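Local coordinates for Rv3651-like N-terminal domain-containing protein (Mycobacterium tuberculosis, PDB 4Q6U) that is of unknown biochemical function but, with one GAF-like and two PAS-like domains in series, probably acts as a sensor protein, at residues I107-L111 with A211-R215; G240-V246 with A327-R333. All coordinates share one frame; numbering follows the deposited sequence.

Overall arrangement
Interactions 1 and 2 are the same structural event in two successive domains. In each, the first strand of a five-stranded antiparallel sheet of order 2-1-5-4-3 pairs with the last, the central pairing of the PAS fold: 109-114 with 206-215 in the middle domain, 242-246 with 325-333 in the C-terminal domain. The strand axes run at similar angles, 149° and 151°. Both segments of interaction 1 precede both of interaction 2; their centres lie about 29 Å apart and the nearest atoms about 16 Å, so the two do not make contact. The centre of interaction 1 sits about 10 Å from the chain centre, against the N-terminal domain; that of interaction 2 is about 20 Å out, and this contact reaches the second subunit.

Interaction 1 of 2, residues I107-L111 with A211-R215; sequences IPGPL and AMNWR
Gly109 and Asn213 form an antiparallel hydrogen-bonded pair, with Gly109 N to Asn213 O and Asn213 N to Gly109 O both at 2.8 Å. Leu111 and Ala211 make the next such pair, less evenly: Ala211 N reaches Leu111 O at 2.9 Å, whereas Leu111 N approaches Ala211 O from above the carbonyl plane, 46° out of it, at 3.1 Å. Between them Pro110, which has no N-H, faces Met212 (a selenomethionine) in a non-hydrogen-bonded pair, with Pro110 CA 3.3 Å from Ala211 O. Beyond the ladder a water bridges Ile107 O and Arg215 N.

With CG lodged between its backbone N and carbonyl carbon (chi1 68°), Asn213 lays OD1 over Gly109, 3.4 Å from Gly109 CA, where a side chain would collide. OD1 takes a hydrogen bond from Asn129 ND2, and ND2 gives one to Ser126 O. On the same face Leu111 CG meets Ala211 CB at 3.9 Å.

Strand 206-215 is flanked by strand 186-198 on its other edge, through backbone hydrogen bonds of Met212 with Val192 and Trp214 with Gly190. Pro108, Met212 and Trp214 pack on Leu15 of strand 14-17, and Pro110 on His89 of strand 88-97, joining the middle domain to the N-terminal sheet.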
loop_
_atom_site.group_PDB
_atom_site.type_symbol
_atom_site.label_atom_id
_atom_site.label_comp_id
_atom_site.label_asym_id
_atom_site.label_seq_id
_atom_site.Cartn_x
_atom_site.Cartn_y
_atom_site.Cartn_z
ATOM N N ILE B 107 11.226 26.592 9.502
ATOM C CA ILE B 107 11.154 26.374 10.942
ATOM C C ILE B 107 10.953 24.899 11.263
ATOM O O ILE B 107 9.916 24.313 10.927
ATOM C CB ILE B 107 10.028 27.184 11.605
ATOM C CG1 ILE B 107 10.023 28.630 11.108
ATOM C CG2 ILE B 107 10.191 27.152 13.125
ATOM C CD1 ILE B 107 11.317 29.374 11.349
ATOM N N PRO B 108 11.951 24.285 11.916
ATOM C CA PRO B 108 11.838 22.890 12.342
ATOM C C PRO B 108 10.999 22.793 13.608
ATOM O O PRO B 108 10.998 23.732 14.398
ATOM C CB PRO B 108 13.299 22.472 12.593
ATOM C CG PRO B 108 14.142 23.706 12.318
ATOM C CD PRO B 108 13.217 24.876 12.370
ATOM N N GLY B 109 10.293 21.678 13.788
ATOM C CA GLY B 109 9.411 21.510 14.920
ATOM C C GLY B 109 9.747 20.247 15.687
ATOM O O GLY B 109 9.463 19.141 15.225
ATOM N N PRO B 110 10.373 20.410 16.858
ATOM C CA PRO B 110 10.740 19.287 17.718
ATOM C C PRO B 110 9.517 18.755 18.448
ATOM O O PRO B 110 8.629 19.525 18.818
ATOM C CB PRO B 110 11.744 19.906 18.690
ATOM C CG PRO B 110 11.301 21.312 18.802
ATOM C CD PRO B 110 10.704 21.706 17.477
ATOM N N LEU B 111 9.459 17.441 18.604
ATOM C CA LEU B 111 8.427 16.800 19.410
ATOM C C LEU B 111 8.975 15.485 19.951
ATOM O O LEU B 111 10.037 15.013 19.517
ATOM C CB LEU B 111 7.157 16.550 18.586
ATOM C CG LEU B 111 7.301 15.576 17.406
ATOM C CD1 LEU B 111 6.114 14.627 17.354
ATOM C CD2 LEU B 111 7.414 16.306 16.083
ATOM N N ALA B 211 11.805 13.566 17.778
ATOM C CA ALA B 211 11.579 13.860 16.370
ATOM C C ALA B 211 11.716 15.341 16.022
ATOM O O ALA B 211 11.720 16.205 16.894
ATOM C CB ALA B 211 10.187 13.356 15.959
HETATM N N MSE B 212 11.849 15.622 14.734
HETATM C CA MSE B 212 11.667 16.970 14.227
HETATM C C MSE B 212 10.829 16.898 12.973
HETATM O O MSE B 212 11.071 16.035 12.127
HETATM C CB MSE B 212 13.009 17.643 13.915
HETATM C CG MSE B 212 13.903 17.820 15.100
HETATM SE SE MSE B 212 15.538 18.701 14.520
HETATM C CE MSE B 212 16.403 17.196 13.606
ATOM N N ASN B 213 9.837 17.774 12.836
ATOM C CA ASN B 213 9.215 17.912 11.526
ATOM C C ASN B 213 9.523 19.262 10.887
ATOM O O ASN B 213 10.199 20.118 11.482
ATOM C CB ASN B 213 7.691 17.665 11.604
ATOM C CG ASN B 213 6.937 18.746 12.371
ATOM O OD1 ASN B 213 7.465 19.821 12.666
ATOM N ND2 ASN B 213 5.673 18.462 12.678
ATOM N N TRP B 214 9.056 19.423 9.655
ATOM C CA TRP B 214 9.122 20.684 8.937
ATOM C C TRP B 214 8.091 20.621 7.813
ATOM O O TRP B 214 7.739 19.531 7.351
ATOM C CB TRP B 214 10.530 20.948 8.382
ATOM C CG TRP B 214 10.991 19.959 7.344
ATOM C CD1 TRP B 214 10.874 20.076 5.985
ATOM C CD2 TRP B 214 11.662 18.719 7.583
ATOM N NE1 TRP B 214 11.427 18.978 5.363
ATOM C CE2 TRP B 214 11.914 18.128 6.321
ATOM C CE3 TRP B 214 12.070 18.045 8.737
ATOM C CZ2 TRP B 214 12.559 16.901 6.187
ATOM C CZ3 TRP B 214 12.709 16.818 8.603
ATOM C CH2 TRP B 214 12.945 16.260 7.335
ATOM N N ARG B 215 7.586 21.776 7.393
ATOM C CA ARG B 215 6.643 21.818 6.285
ATOM C C ARG B 215 7.421 21.592 4.987
ATOM O O ARG B 215 8.404 22.289 4.726
ATOM C CB ARG B 215 5.890 23.153 6.251
ATOM C CG ARG B 215 4.824 23.252 5.158
ATOM C CD ARG B 215 3.579 22.439 5.525
ATOM N NE ARG B 215 2.985 22.932 6.768
ATOM C CZ ARG B 215 2.036 23.860 6.814
ATOM N NH1 ARG B 215 1.576 24.386 5.688
ATOM N NH2 ARG B 215 1.546 24.262 7.978
HETATM O O HOH W 1 8.645 24.312 8.509
#

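Interaction 2 of 2, residues G240-V246 with A327-R333; sequences GVHRALV and AGLVALR
Val246 CG2 meets Val330 CG2 at 3.6 Å, the two side chains crossing at about a right angle; with Val246 CG1 anti to the carbonyl carbon (chi1 -48°), CG2 is left between the backbone N and the carbonyl carbon. The methyl also occupies the space above Gly328, where a CB would clash with it. On the opposite face Leu245 CD2 lies 4.2 Å from Leu329 CD1. Val241 CG1 touches Ala331 CB at 3.9 Å, and the Val241 and Arg333 side chains point the same way, Val241 CG2 4.1 Å from Arg333 CD.

Six backbone hydrogen bonds set this register, two each for His242 with Leu332, Ala244 with Val330 and Val246 with Gly328. The straightest, Val330 N to Ala244 O, spans 2.8 Å with 176° at the hydrogen, while Leu332 N meets His242 O from above its carbonyl plane.

Further out, Arg243 NH2 forms a salt bridge with Asp258, as does Arg333 NH2 with Glu339 OE2 of helix 337-343. His242 ND1 is hydrogen-bonded to Gln259 O, its ring nearly perpendicular to Phe263. Leu329 packs on Leu236 of the second subunit.

The chemistry is thus divided: paired main-chain dipoles and aliphatic side chains join the strands, whereas the charged ends of Arg243 and Arg333 find carboxylate partners beyond them.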
loop_
_atom_site.group_PDB
_atom_site.type_symbol
_atom_site.label_atom_id
_atom_site.label_comp_id
_atom_site.label_asym_id
_atom_site.label_seq_id
_atom_site.Cartn_x
_atom_site.Cartn_y
_atom_site.Cartn_z
ATOM N N GLY B 240 -21.980 5.259 13.858
ATOM C CA GLY B 240 -22.022 4.989 15.281
ATOM C C GLY B 240 -20.830 4.190 15.770
ATOM O O GLY B 240 -20.641 4.024 16.973
ATOM N N VAL B 241 -20.032 3.674 14.839
ATOM C CA VAL B 241 -18.871 2.883 15.209
ATOM C C VAL B 241 -17.588 3.628 14.881
ATOM O O VAL B 241 -17.413 4.129 13.772
ATOM C CB VAL B 241 -18.854 1.526 14.504
ATOM C CG1 VAL B 241 -17.639 0.712 14.956
ATOM C CG2 VAL B 241 -20.161 0.763 14.764
ATOM N N HIS B 242 -16.684 3.687 15.850
ATOM C CA HIS B 242 -15.427 4.400 15.663
ATOM C C HIS B 242 -14.236 3.469 15.873
ATOM O O HIS B 242 -14.000 2.983 16.983
ATOM C CB HIS B 242 -15.364 5.589 16.612
ATOM C CG HIS B 242 -16.461 6.587 16.399
ATOM N ND1 HIS B 242 -16.251 7.799 15.775
ATOM C CD2 HIS B 242 -17.772 6.549 16.724
ATOM C CE1 HIS B 242 -17.391 8.465 15.731
ATOM N NE2 HIS B 242 -18.332 7.732 16.294
ATOM N N ARG B 243 -13.499 3.214 14.793
ATOM C CA ARG B 243 -12.353 2.306 14.829
ATOM C C ARG B 243 -11.042 3.003 15.158
ATOM O O ARG B 243 -10.824 4.147 14.765
ATOM C CB ARG B 243 -12.231 1.580 13.496
ATOM C CG ARG B 243 -13.416 0.626 13.231
ATOM C CD ARG B 243 -13.338 0.104 11.768
ATOM N NE ARG B 243 -13.435 1.194 10.809
ATOM C CZ ARG B 243 -13.279 1.047 9.499
ATOM N NH1 ARG B 243 -13.023 -0.153 8.995
ATOM N NH2 ARG B 243 -13.385 2.098 8.700
ATOM N N ALA B 244 -10.170 2.293 15.872
ATOM C CA ALA B 244 -8.900 2.849 16.320
ATOM C C ALA B 244 -7.872 1.746 16.456
ATOM O O ALA B 244 -8.226 0.584 16.619
ATOM C CB ALA B 244 -9.067 3.570 17.651
ATOM N N LEU B 245 -6.597 2.114 16.391
ATOM C CA LEU B 245 -5.543 1.184 16.749
ATOM C C LEU B 245 -5.098 1.500 18.162
ATOM O O LEU B 245 -4.989 2.670 18.530
ATOM C CB LEU B 245 -4.374 1.271 15.781
ATOM C CG LEU B 245 -4.734 0.895 14.341
ATOM C CD1 LEU B 245 -3.583 1.228 13.422
ATOM C CD2 LEU B 245 -5.058 -0.591 14.285
ATOM N N VAL B 246 -4.862 0.461 18.956
ATOM C CA VAL B 246 -4.448 0.647 20.341
ATOM C C VAL B 246 -3.283 -0.268 20.710
ATOM O O VAL B 246 -3.070 -1.304 20.073
ATOM C CB VAL B 246 -5.614 0.388 21.324
ATOM C CG1 VAL B 246 -6.865 1.129 20.878
ATOM C CG2 VAL B 246 -5.885 -1.107 21.462
ATOM N N ALA B 327 -0.713 -5.005 17.289
ATOM C CA ALA B 327 -1.485 -3.896 17.827
ATOM C C ALA B 327 -2.942 -4.298 17.848
ATOM O O ALA B 327 -3.325 -5.293 17.220
ATOM C CB ALA B 327 -1.285 -2.632 16.997
ATOM N N GLY B 328 -3.761 -3.543 18.572
ATOM C CA GLY B 328 -5.182 -3.851 18.630
ATOM C C GLY B 328 -5.996 -3.002 17.671
ATOM O O GLY B 328 -5.859 -1.781 17.640
ATOM N N LEU B 329 -6.821 -3.650 16.859
ATOM C CA LEU B 329 -7.828 -2.927 16.109
ATOM C C LEU B 329 -9.094 -2.952 16.942
ATOM O O LEU B 329 -9.673 -4.014 17.170
ATOM C CB LEU B 329 -8.080 -3.547 14.737
ATOM C CG LEU B 329 -9.332 -2.992 14.056
ATOM C CD1 LEU B 329 -9.133 -1.524 13.723
ATOM C CD2 LEU B 329 -9.709 -3.794 12.823
ATOM N N VAL B 330 -9.513 -1.785 17.405
ATOM C CA VAL B 330 -10.670 -1.705 18.272
ATOM C C VAL B 330 -11.819 -0.983 17.584
ATOM O O VAL B 330 -11.614 0.066 16.987
ATOM C CB VAL B 330 -10.317 -0.975 19.592
ATOM C CG1 VAL B 330 -11.548 -0.769 20.409
ATOM C CG2 VAL B 330 -9.289 -1.777 20.377
ATOM N N ALA B 331 -13.017 -1.559 17.659
ATOM C CA ALA B 331 -14.223 -0.906 17.158
ATOM C C ALA B 331 -15.081 -0.440 18.329
ATOM O O ALA B 331 -15.544 -1.248 19.121
ATOM C CB ALA B 331 -15.012 -1.841 16.256
ATOM N N LEU B 332 -15.294 0.865 18.425
ATOM C CA LEU B 332 -15.998 1.446 19.565
ATOM C C LEU B 332 -17.379 1.948 19.224
ATOM O O LEU B 332 -17.552 2.709 18.281
ATOM C CB LEU B 332 -15.202 2.609 20.130
ATOM C CG LEU B 332 -13.755 2.307 20.466
ATOM C CD1 LEU B 332 -13.037 3.616 20.662
ATOM C CD2 LEU B 332 -13.760 1.527 21.740
ATOM N N ARG B 333 -18.353 1.574 20.042
ATOM C CA ARG B 333 -19.695 2.099 19.893
ATOM C C ARG B 333 -20.454 2.065 21.222
ATOM O O ARG B 333 -20.038 1.408 22.174
ATOM C CB ARG B 333 -20.463 1.310 18.822
ATOM C CG ARG B 333 -20.768 -0.144 19.193
ATOM C CD ARG B 333 -21.764 -0.794 18.205
ATOM N NE ARG B 333 -21.900 -2.245 18.386
ATOM C CZ ARG B 333 -22.498 -2.820 19.424
ATOM N NH1 ARG B 333 -23.016 -2.076 20.395
ATOM N NH2 ARG B 333 -22.576 -4.143 19.501
#